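Local coordinates for rhamnonate dehydratase (Gibberella zeae PH-1, PDB 3FXG) that catalyses the dehydration of rhamnonate as a magnesium-dependent lyase of the enolase superfamily, at the interface of chains A and B and the interface of chains A and C. Residues are numbered along the deposited sequence; one frame, centred on the assembly and turned at random. Chains: chain A/B/C, Rhamnonate dehydratase.

Contact 1: the interface of chains A and B. Residues chain A 91-92, 95-96, 99, 122-123; chain B 59-60, 63-64.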
# COMPACT_ATOMS: atom_id res chain seq x y z
N TRP A 91 12.57 -28.44 35.18
CA TRP A 91 13.40 -29.36 34.41
C TRP A 91 14.28 -28.56 33.45
O TRP A 91 15.48 -28.81 33.34
CB TRP A 91 12.53 -30.33 33.62
CG TRP A 91 13.27 -31.50 33.06
CD1 TRP A 91 13.44 -32.73 33.64
CD2 TRP A 91 13.94 -31.56 31.79
NE1 TRP A 91 14.17 -33.55 32.81
CE2 TRP A 91 14.49 -32.85 31.67
CE3 TRP A 91 14.13 -30.64 30.75
CZ2 TRP A 91 15.22 -33.26 30.54
CZ3 TRP A 91 14.86 -31.04 29.62
CH2 TRP A 91 15.39 -32.34 29.53
N LEU A 92 13.67 -27.59 32.77
CA LEU A 92 14.39 -26.76 31.81
C LEU A 92 15.43 -25.87 32.49
O LEU A 92 16.54 -25.70 31.98
CB LEU A 92 13.41 -25.91 31.01
CG LEU A 92 12.49 -26.69 30.06
CD1 LEU A 92 11.42 -25.76 29.50
CD2 LEU A 92 13.32 -27.29 28.93
N GLN A 95 18.40 -28.34 33.26
CA GLN A 95 18.93 -29.05 32.10
C GLN A 95 19.45 -28.13 31.00
O GLN A 95 20.43 -28.45 30.33
CB GLN A 95 17.86 -29.99 31.53
CG GLN A 95 17.53 -31.18 32.42
CD GLN A 95 18.74 -32.07 32.67
OE1 GLN A 95 19.32 -32.06 33.75
NE2 GLN A 95 19.13 -32.83 31.66
N HIS A 96 18.81 -26.98 30.81
CA HIS A 96 19.26 -26.08 29.75
C HIS A 96 19.89 -24.76 30.18
O HIS A 96 21.03 -24.46 29.81
CB HIS A 96 18.09 -25.78 28.80
CG HIS A 96 18.51 -25.21 27.48
ND1 HIS A 96 17.61 -24.80 26.53
CD2 HIS A 96 19.74 -25.01 26.95
CE1 HIS A 96 18.26 -24.37 25.46
NE2 HIS A 96 19.56 -24.48 25.70
N ARG A 99 23.59 -23.71 32.67
CA ARG A 99 24.91 -23.59 32.05
C ARG A 99 25.32 -22.15 31.72
O ARG A 99 26.51 -21.84 31.70
CB ARG A 99 24.97 -24.43 30.77
CG ARG A 99 24.20 -23.86 29.58
CD ARG A 99 24.18 -24.85 28.42
NE ARG A 99 23.34 -26.01 28.72
CZ ARG A 99 23.37 -27.15 28.04
NH1 ARG A 99 24.21 -27.30 27.02
NH2 ARG A 99 22.56 -28.15 28.38
N PHE A 122 15.22 -23.08 19.12
CA PHE A 122 14.82 -24.26 18.37
C PHE A 122 13.59 -24.95 18.95
O PHE A 122 12.96 -25.76 18.27
CB PHE A 122 16.00 -25.25 18.23
CG PHE A 122 16.40 -25.94 19.51
CD1 PHE A 122 16.01 -27.26 19.75
CD2 PHE A 122 17.20 -25.29 20.45
CE1 PHE A 122 16.42 -27.92 20.90
CE2 PHE A 122 17.61 -25.95 21.61
CZ PHE A 122 17.22 -27.27 21.83
N TYR A 123 13.22 -24.61 20.18
CA TYR A 123 12.02 -25.20 20.78
C TYR A 123 11.24 -24.15 21.58
O TYR A 123 10.29 -24.48 22.29
CB TYR A 123 12.39 -26.38 21.68
CG TYR A 123 13.07 -26.03 22.99
CD1 TYR A 123 12.33 -25.79 24.15
CD2 TYR A 123 14.46 -25.92 23.07
CE1 TYR A 123 12.95 -25.47 25.36
CE2 TYR A 123 15.10 -25.60 24.27
CZ TYR A 123 14.34 -25.37 25.41
OH TYR A 123 14.96 -25.04 26.59
N TRP B 59 25.66 -25.29 23.66
CA TRP B 59 24.56 -24.41 24.04
C TRP B 59 23.25 -25.15 24.27
O TRP B 59 22.22 -24.54 24.55
CB TRP B 59 24.39 -23.27 23.04
CG TRP B 59 24.31 -23.67 21.60
CD1 TRP B 59 25.34 -23.70 20.70
CD2 TRP B 59 23.14 -24.04 20.88
NE1 TRP B 59 24.88 -24.07 19.46
CE2 TRP B 59 23.53 -24.28 19.54
CE3 TRP B 59 21.79 -24.20 21.23
CZ2 TRP B 59 22.62 -24.67 18.55
CZ3 TRP B 59 20.88 -24.58 20.24
CH2 TRP B 59 21.30 -24.82 18.92
N GLY B 60 23.29 -26.48 24.15
CA GLY B 60 22.12 -27.30 24.41
C GLY B 60 21.16 -27.73 23.31
O GLY B 60 19.97 -27.91 23.58
N VAL B 63 19.56 -30.85 24.44
CA VAL B 63 19.01 -30.85 25.79
C VAL B 63 17.71 -31.63 26.03
O VAL B 63 17.57 -32.28 27.06
CB VAL B 63 18.82 -29.39 26.30
CG1 VAL B 63 17.59 -28.76 25.67
CG2 VAL B 63 18.72 -29.39 27.82
N LEU B 64 16.77 -31.59 25.09
CA LEU B 64 15.50 -32.28 25.28
C LEU B 64 15.52 -33.81 25.18
O LEU B 64 14.96 -34.50 26.04
CB LEU B 64 14.45 -31.73 24.31
CG LEU B 64 14.12 -30.24 24.44
CD1 LEU B 64 13.03 -29.88 23.45
CD2 LEU B 64 13.67 -29.93 25.86
O HOH W 1 19.23 -32.75 28.95
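B:Val63 and B:Leu64 push from a loop of chain B against helix 86-101 of chain A and the loop residues A:Phe122 and A:Tyr123. The two branches of B:Val63 divide the work. CG2, anti to the backbone N, reaches the helix backbone between A:Gln95 and A:His96, 3.8 Å from CB of A:His96. CG1 (chi1 76°) instead lies 4.0 Å above the imidazole plane of A:His96, toward the rim of the ring. A beta-branched residue suits this place because its two methyls, both attached to CB, can meet two surfaces at once: the helix backbone and the imidazole face. B:Leu64, one atom longer, spreads its fork: CD1 meets CG of A:Tyr123 at 3.9 Å, while CD2 reaches CD2 of A:Leu92 and CZ3 of A:Trp91. Toward B:Trp59, the packing turns aromatic: CD2 of A:Phe122 comes in the plane of the indole, at its edge, 3.8 Å from CZ3.

The polar rim is built round A:His96, whose CG stands anti to the backbone N (chi1 -163°), sending the imidazole away from the helix to chain B. NE2 donates to the carbonyl O of B:Trp59 at 2.9 Å, in both the ring and the carbonyl planes. On the other ring nitrogen, ND1 shares a nearly straight hydrogen bond of 2.7 Å with the phenol OH of A:Tyr123, so both bonds resist rotation of the ring. Imidazole suits the spot because it offers an apolar face and two polar edge atoms. A:Arg99 lays its guanidinium beside CA of B:Gly60, where no side chain intervenes, and its NH2 donates within chain A to O of A:Gln95. Water 1 joins NE2 of A:Gln95 to O of B:Val63, 2.6 Å from that carbonyl oxygen.

Contact 2: the interface of chains A and C. Residues chain A 148-150, 154-155; chain C 5-6, 8, 107, 148.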
# COMPACT_ATOMS: atom_id res chain seq x y z
N ARG A 148 22.88 -4.48 45.88
CA ARG A 148 23.05 -3.03 45.97
C ARG A 148 22.20 -2.40 47.06
O ARG A 148 22.32 -1.20 47.33
CB ARG A 148 22.70 -2.38 44.63
CG ARG A 148 23.67 -2.72 43.52
CD ARG A 148 23.21 -2.15 42.20
NE ARG A 148 24.19 -2.40 41.15
CZ ARG A 148 23.86 -2.65 39.88
NH1 ARG A 148 22.58 -2.68 39.52
NH2 ARG A 148 24.81 -2.86 38.99
N ASN A 149 21.34 -3.19 47.68
CA ASN A 149 20.45 -2.70 48.73
C ASN A 149 19.52 -1.61 48.18
O ASN A 149 19.31 -0.58 48.82
CB ASN A 149 21.25 -2.14 49.91
CG ASN A 149 20.39 -1.88 51.12
OD1 ASN A 149 20.67 -0.98 51.92
ND2 ASN A 149 19.34 -2.68 51.28
N GLU A 150 18.98 -1.85 46.98
CA GLU A 150 18.07 -0.89 46.35
C GLU A 150 16.86 -1.61 45.76
O GLU A 150 16.94 -2.79 45.40
CB GLU A 150 18.79 -0.13 45.22
CG GLU A 150 19.88 0.83 45.68
CD GLU A 150 20.46 1.67 44.54
OE1 GLU A 150 19.69 2.43 43.91
OE2 GLU A 150 21.68 1.56 44.26
N ARG A 154 14.40 1.45 41.33
CA ARG A 154 15.45 2.47 41.39
C ARG A 154 16.64 2.11 40.49
O ARG A 154 17.55 2.91 40.31
CB ARG A 154 15.95 2.64 42.83
CG ARG A 154 14.94 3.26 43.77
CD ARG A 154 14.61 4.69 43.38
NE ARG A 154 13.79 5.34 44.39
CZ ARG A 154 13.16 6.50 44.22
NH1 ARG A 154 13.26 7.15 43.07
NH2 ARG A 154 12.42 7.01 45.20
N LEU A 155 16.61 0.90 39.94
CA LEU A 155 17.68 0.42 39.07
C LEU A 155 17.30 0.45 37.59
O LEU A 155 18.16 0.27 36.72
CB LEU A 155 18.06 -1.02 39.44
CG LEU A 155 18.55 -1.30 40.86
CD1 LEU A 155 18.91 -2.78 41.00
CD2 LEU A 155 19.77 -0.43 41.15
N VAL C 5 16.44 0.32 52.66
CA VAL C 5 17.24 0.49 51.46
C VAL C 5 18.20 1.68 51.48
O VAL C 5 18.15 2.53 52.37
CB VAL C 5 16.33 0.61 50.21
CG1 VAL C 5 15.58 -0.69 50.00
CG2 VAL C 5 15.35 1.76 50.39
N LYS C 6 19.06 1.73 50.47
CA LYS C 6 20.04 2.80 50.36
C LYS C 6 19.39 4.18 50.32
O LYS C 6 18.38 4.38 49.65
CB LYS C 6 20.88 2.60 49.09
CG LYS C 6 22.12 3.48 49.03
CD LYS C 6 22.92 3.24 47.77
CE LYS C 6 24.29 3.92 47.86
NZ LYS C 6 24.18 5.36 48.23
N PHE C 8 19.86 7.26 48.82
CA PHE C 8 20.62 7.87 47.73
C PHE C 8 20.67 9.39 47.85
O PHE C 8 19.66 10.03 48.14
CB PHE C 8 19.99 7.48 46.39
CG PHE C 8 21.00 7.15 45.32
CD1 PHE C 8 21.57 5.88 45.26
CD2 PHE C 8 21.37 8.10 44.38
CE1 PHE C 8 22.51 5.56 44.27
CE2 PHE C 8 22.31 7.80 43.39
CZ PHE C 8 22.87 6.53 43.33
N ARG C 107 18.53 9.07 40.31
CA ARG C 107 18.17 7.77 39.76
C ARG C 107 16.90 7.85 38.90
O ARG C 107 16.57 6.91 38.18
CB ARG C 107 17.95 6.75 40.88
CG ARG C 107 19.24 6.31 41.57
CD ARG C 107 18.95 5.44 42.78
NE ARG C 107 18.07 6.11 43.74
CZ ARG C 107 17.66 5.56 44.88
NH1 ARG C 107 18.04 4.34 45.21
NH2 ARG C 107 16.85 6.24 45.68
N ARG C 148 27.60 4.77 43.14
CA ARG C 148 27.61 3.32 43.32
C ARG C 148 28.98 2.68 43.13
O ARG C 148 29.13 1.47 43.33
CB ARG C 148 26.62 2.68 42.35
CG ARG C 148 25.17 2.96 42.69
CD ARG C 148 24.26 2.39 41.64
NE ARG C 148 22.86 2.58 41.98
CZ ARG C 148 21.92 2.82 41.08
NH1 ARG C 148 22.24 2.90 39.80
NH2 ARG C 148 20.66 2.98 41.46
O HOH W 2 17.33 4.36 37.48
O HOH W 3 19.57 3.96 38.63
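A:Glu150 crosses C:Arg148 at a slant, its carboxylate turned 35° from the guanidinium plane, and the arginine grips it side-on. NE donates to the syn lone pair of OE2 at 2.8 Å, and NH2 reaches the syn side of OE1 at 2.7 Å. The extended aliphatic chain of C:Arg148 carries its charged tip from the end of helix 128-148 into chain A. C:Arg107 approaches the same carboxylate differently: NH1, 2.8 Å from OE1, comes from above the carboxylate plane, although OE1 lies in the plane of its guanidinium. OE1 thus accepts from two arginines, which would be expected to favour a charged glutamate.

The guanidinium of C:Arg107 is sandwiched. CB of C:Phe8 sits over the centre of one face, and CD of A:Arg154 over the centre of the other, 3.5 Å above the plane. A:Arg154, bent at chi2 (-65°), passes its chain across C:Arg107 at about a right angle, with the two guanidinium planes only 10° apart. Its methylenes suit a flat cationic face, and the nearby A:Glu150 would offset some repulsion between the two arginines. On C:Arg148, CD2 of A:Leu155 packs over the rim of one face.

Beside this charged cluster, C:Lys6 runs alongside A:Glu150, pointing the same way, with CB near CG, while its backbone N donates to O of A:Asn149. Water 3 sits at the guanidinium edge of C:Arg148 and is 2.8 Å from the carbonyl O of A:Arg154.

The C-alpha centres of contact 1 and contact 2 lie about 34 Å apart, and the two have no residue of chain A in common. Chain A offers helix 86-101 and a loop to chain B, but the end of helix 128-148, the turn after it and the short helical turn 152-155 to chain C. Contact 1 is mainly apolar, contact 2 mainly ionic. Each belongs to a two-fold interface, so every subunit presents both halves of each patch. Two such different interfaces on one chain would allow subunits to join beyond a dimer, consistent with the deposited assembly of eight copies, although the structure alone does not establish the oligomer in solution.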